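Local coordinates for protein glycosyl hydrolase family 88 (Pedobacter heparinus, PDB 3WIW) that hydrolyses unsaturated glucuronyl saccharides derived from heparin, as a glycoside hydrolase of family 88 built on an alpha6/alpha6-barrel, at residues A306-L317 with Y329-L340. Sequence-based numbering, arbitrary orientation.
Sequences ASAAAVIASALL and YFKFAEDILKTL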
loop_
_atom_site.group_PDB
_atom_site.type_symbol
_atom_site.label_atom_id
_atom_site.label_comp_id
_atom_site.label_asym_id
_atom_site.label_seq_id
_atom_site.Cartn_x
_atom_site.Cartn_y
_atom_site.Cartn_z
ATOM N N ALA A 306 -11.006 -2.643 5.199
ATOM C CA ALA A 306 -10.260 -1.622 5.923
ATOM C C ALA A 306 -8.948 -1.269 5.213
ATOM O O ALA A 306 -8.531 -0.116 5.260
ATOM C CB ALA A 306 -9.978 -2.054 7.350
ATOM N N SER A 307 -8.284 -2.232 4.560
ATOM C CA SER A 307 -7.001 -1.952 3.914
ATOM C C SER A 307 -7.183 -0.892 2.830
ATOM O O SER A 307 -6.371 0.033 2.714
ATOM C CB SER A 307 -6.375 -3.236 3.361
ATOM O OG SER A 307 -7.063 -3.738 2.231
ATOM N N ALA A 308 -8.258 -0.996 2.047
ATOM C CA ALA A 308 -8.548 0.018 1.032
ATOM C C ALA A 308 -8.751 1.385 1.690
ATOM O O ALA A 308 -8.279 2.408 1.166
ATOM C CB ALA A 308 -9.764 -0.374 0.198
ATOM N N ALA A 309 -9.514 1.426 2.792
ATOM C CA ALA A 309 -9.737 2.685 3.518
ATOM C C ALA A 309 -8.411 3.289 3.961
ATOM O O ALA A 309 -8.230 4.501 3.841
ATOM C CB ALA A 309 -10.621 2.475 4.719
ATOM N N ALA A 310 -7.500 2.473 4.503
ATOM C CA ALA A 310 -6.241 3.001 5.025
ATOM C C ALA A 310 -5.384 3.587 3.893
ATOM O O ALA A 310 -4.774 4.657 4.062
ATOM C CB ALA A 310 -5.491 1.920 5.771
ATOM N N VAL A 311 -5.316 2.893 2.755
ATOM C CA VAL A 311 -4.564 3.363 1.595
ATOM C C VAL A 311 -5.160 4.673 1.093
ATOM O O VAL A 311 -4.429 5.626 0.811
ATOM C CB VAL A 311 -4.509 2.277 0.503
ATOM C CG1 VAL A 311 -3.878 2.821 -0.790
ATOM C CG2 VAL A 311 -3.745 1.040 0.999
ATOM N N ILE A 312 -6.491 4.733 1.012
ATOM C CA ILE A 312 -7.156 5.955 0.587
ATOM C C ILE A 312 -6.870 7.109 1.544
ATOM O O ILE A 312 -6.570 8.218 1.089
ATOM C CB ILE A 312 -8.684 5.741 0.418
ATOM C CG1 ILE A 312 -8.936 4.876 -0.819
ATOM C CG2 ILE A 312 -9.408 7.071 0.302
ATOM C CD1 ILE A 312 -10.320 4.224 -0.831
ATOM N N ALA A 313 -6.970 6.868 2.858
ATOM C CA ALA A 313 -6.701 7.921 3.825
ATOM C C ALA A 313 -5.263 8.446 3.675
ATOM O O ALA A 313 -5.046 9.669 3.631
ATOM C CB ALA A 313 -6.957 7.435 5.239
ATOM N N SER A 314 -4.281 7.542 3.589
ATOM C CA SER A 314 -2.899 7.979 3.461
ATOM C C SER A 314 -2.717 8.817 2.198
ATOM O O SER A 314 -2.135 9.904 2.245
ATOM C CB SER A 314 -1.952 6.796 3.466
ATOM O OG SER A 314 -0.650 7.321 3.587
ATOM N N ALA A 315 -3.271 8.348 1.083
ATOM C CA ALA A 315 -3.139 9.071 -0.177
ATOM C C ALA A 315 -3.814 10.443 -0.112
ATOM O O ALA A 315 -3.236 11.434 -0.574
ATOM C CB ALA A 315 -3.706 8.257 -1.328
ATOM N N LEU A 316 -5.033 10.494 0.424
ATOM C CA LEU A 316 -5.760 11.762 0.487
ATOM C C LEU A 316 -5.054 12.794 1.353
ATOM O O LEU A 316 -5.103 13.995 1.066
ATOM C CB LEU A 316 -7.207 11.557 0.945
ATOM C CG LEU A 316 -8.137 10.856 -0.047
ATOM C CD1 LEU A 316 -9.503 10.743 0.595
ATOM C CD2 LEU A 316 -8.227 11.622 -1.363
ATOM N N LEU A 317 -4.368 12.334 2.398
ATOM C CA LEU A 317 -3.594 13.264 3.224
ATOM C C LEU A 317 -2.440 13.882 2.423
ATOM O O LEU A 317 -2.247 15.094 2.470
ATOM C CB LEU A 317 -3.078 12.565 4.477
ATOM C CG LEU A 317 -4.181 12.248 5.491
ATOM C CD1 LEU A 317 -3.693 11.219 6.519
ATOM C CD2 LEU A 317 -4.689 13.532 6.168
ATOM N N TYR A 329 -10.128 16.867 0.817
ATOM C CA TYR A 329 -9.354 15.629 0.898
ATOM C C TYR A 329 -8.907 15.348 2.329
ATOM O O TYR A 329 -9.015 14.213 2.813
ATOM C CB TYR A 329 -8.137 15.690 -0.028
ATOM C CG TYR A 329 -8.487 15.975 -1.462
ATOM C CD1 TYR A 329 -9.476 15.234 -2.118
ATOM C CD2 TYR A 329 -7.822 16.965 -2.173
ATOM C CE1 TYR A 329 -9.797 15.487 -3.453
ATOM C CE2 TYR A 329 -8.132 17.229 -3.504
ATOM C CZ TYR A 329 -9.119 16.480 -4.142
ATOM O OH TYR A 329 -9.428 16.731 -5.461
ATOM N N PHE A 330 -8.410 16.378 3.002
ATOM C CA PHE A 330 -7.993 16.221 4.388
ATOM C C PHE A 330 -9.170 15.757 5.254
ATOM O O PHE A 330 -9.034 14.837 6.077
ATOM C CB PHE A 330 -7.461 17.539 4.939
ATOM C CG PHE A 330 -7.060 17.445 6.368
ATOM C CD1 PHE A 330 -5.800 16.983 6.716
ATOM C CD2 PHE A 330 -7.960 17.770 7.371
ATOM C CE1 PHE A 330 -5.432 16.877 8.043
ATOM C CE2 PHE A 330 -7.592 17.660 8.709
ATOM C CZ PHE A 330 -6.330 17.221 9.033
ATOM N N LYS A 331 -10.326 16.397 5.093
ATOM C CA LYS A 331 -11.498 16.079 5.917
ATOM C C LYS A 331 -11.957 14.645 5.680
ATOM O O LYS A 331 -12.294 13.927 6.622
ATOM C CB LYS A 331 -12.643 17.067 5.630
ATOM C CG LYS A 331 -13.941 16.785 6.361
ATOM C CD LYS A 331 -13.775 16.864 7.867
ATOM C CE LYS A 331 -15.140 16.947 8.572
ATOM N NZ LYS A 331 -16.110 15.877 8.173
ATOM N N PHE A 332 -11.936 14.211 4.426
ATOM C CA PHE A 332 -12.383 12.860 4.096
ATOM C C PHE A 332 -11.433 11.848 4.733
ATOM O O PHE A 332 -11.874 10.868 5.337
ATOM C CB PHE A 332 -12.483 12.715 2.580
ATOM C CG PHE A 332 -13.293 11.534 2.122
ATOM C CD1 PHE A 332 -12.729 10.258 2.074
ATOM C CD2 PHE A 332 -14.608 11.701 1.701
ATOM C CE1 PHE A 332 -13.485 9.150 1.639
ATOM C CE2 PHE A 332 -15.349 10.616 1.245
ATOM C CZ PHE A 332 -14.798 9.330 1.223
ATOM N N ALA A 333 -10.125 12.097 4.631
ATOM C CA ALA A 333 -9.133 11.220 5.258
ATOM C C ALA A 333 -9.297 11.195 6.775
ATOM O O ALA A 333 -9.223 10.140 7.392
ATOM C CB ALA A 333 -7.717 11.653 4.900
ATOM N N GLU A 334 -9.491 12.363 7.380
ATOM C CA GLU A 334 -9.705 12.446 8.816
ATOM C C GLU A 334 -10.903 11.601 9.250
ATOM O O GLU A 334 -10.848 10.888 10.265
ATOM C CB GLU A 334 -9.894 13.906 9.213
ATOM C CG GLU A 334 -10.107 14.131 10.691
ATOM C CD GLU A 334 -10.240 15.608 11.007
ATOM O OE1 GLU A 334 -9.299 16.183 11.585
ATOM O OE2 GLU A 334 -11.291 16.197 10.672
ATOM N N ASP A 335 -11.995 11.673 8.483
ATOM C CA ASP A 335 -13.200 10.903 8.805
ATOM C C ASP A 335 -12.899 9.406 8.701
ATOM O O ASP A 335 -13.324 8.632 9.561
ATOM C CB ASP A 335 -14.336 11.249 7.848
ATOM C CG ASP A 335 -14.918 12.632 8.088
ATOM O OD1 ASP A 335 -14.748 13.191 9.202
ATOM O OD2 ASP A 335 -15.567 13.160 7.151
ATOM N N ILE A 336 -12.160 8.977 7.669
ATOM C CA ILE A 336 -11.794 7.575 7.571
ATOM C C ILE A 336 -10.984 7.178 8.793
ATOM O O ILE A 336 -11.228 6.123 9.394
ATOM C CB ILE A 336 -10.916 7.297 6.331
ATOM C CG1 ILE A 336 -11.723 7.456 5.035
ATOM C CG2 ILE A 336 -10.314 5.905 6.424
ATOM C CD1 ILE A 336 -10.823 7.518 3.781
ATOM N N LEU A 337 -9.996 7.990 9.156
ATOM C CA LEU A 337 -9.154 7.644 10.292
ATOM C C LEU A 337 -9.920 7.559 11.609
ATOM O O LEU A 337 -9.621 6.696 12.446
ATOM C CB LEU A 337 -7.958 8.596 10.410
ATOM C CG LEU A 337 -6.935 8.509 9.282
ATOM C CD1 LEU A 337 -5.851 9.539 9.556
ATOM C CD2 LEU A 337 -6.369 7.099 9.192
ATOM N N LYS A 338 -10.908 8.431 11.794
ATOM C CA LYS A 338 -11.722 8.334 12.991
ATOM C C LYS A 338 -12.492 7.014 13.024
ATOM O O LYS A 338 -12.595 6.395 14.079
ATOM C CB LYS A 338 -12.640 9.535 13.108
ATOM C CG LYS A 338 -11.886 10.772 13.551
ATOM C CD LYS A 338 -12.737 12.030 13.475
ATOM C CE LYS A 338 -12.000 13.200 14.091
ATOM N NZ LYS A 338 -12.803 14.444 14.070
ATOM N N THR A 339 -13.021 6.567 11.886
ATOM C CA THR A 339 -13.694 5.265 11.826
ATOM C C THR A 339 -12.727 4.099 12.068
ATOM O O THR A 339 -13.024 3.175 12.848
ATOM C CB THR A 339 -14.448 5.074 10.487
ATOM O OG1 THR A 339 -15.441 6.098 10.342
ATOM C CG2 THR A 339 -15.147 3.710 10.444
ATOM N N LEU A 340 -11.576 4.131 11.403
ATOM C CA LEU A 340 -10.583 3.078 11.579
ATOM C C LEU A 340 -10.058 2.998 13.003
ATOM O O LEU A 340 -9.639 1.928 13.441
ATOM C CB LEU A 340 -9.416 3.242 10.599
ATOM C CG LEU A 340 -9.761 2.941 9.142
ATOM C CD1 LEU A 340 -8.484 3.133 8.348
ATOM C CD2 LEU A 340 -10.281 1.511 8.920
#
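In this helical hairpin of the alpha6/alpha6-barrel, Leu-316 and Leu-317 of helix 306-322 close against Tyr-329, Phe-330 and Ala-333 of helix 327-340. The axes of 306-317 and 329-340 run roughly antiparallel, at 148°, and come within 8.2 Å. They are nearest around two alanines, where the CA atoms of Ala-313 and Ala-333 are 4.3 Å apart and the CB of Ala-333 rests 3.6 Å from the O of Ala-313. With only a methyl on each alanine, the two backbones come close. Toward the turn, Leu-316 splits its branches: CD1 goes to CD1 of Phe-332 at 3.6 Å, while CD2 reaches CD1 of Tyr-329, the two side chains crossing at about a right angle. The Tyr-329 ring then leads off to helix 265-279, and its hydroxyl hydrogen-bonds Glu-272. Leu-317 holds CG anti to its carbonyl carbon (chi1 -71°), which brings CG to 3.6 Å from Ala-333 CB; CD2 lies obliquely by CD1 of the Phe-330 ring at 3.7 Å, and CD1 meets CD1 of Leu-337 tip to tip. An alanine in place of Leu-317 would probably open a gap between Phe-330, Ala-333 and Leu-337 and leave the phenyl ring without its support from this helix, though Tyr-388 would still meet it. Farther from the turn the helices spread, and Ile-336 and Leu-340 reach across. Ile-336 puts CG2 against CB of Ala-309 at 3.8 Å and CD1 against CG2 of Ile-312; Leu-340 spans the widest part, its CD2 3.9 Å from Ala-306 CB. Val-311 and Ile-312 also pack on helix 245-262, which carries the predicted substrate-binding residues Arg-246 and Trp-250. Close at small residues and splayed toward one end, this is a consecutive antiparallel helix pair of the kind from which alpha6/alpha6-barrels are built.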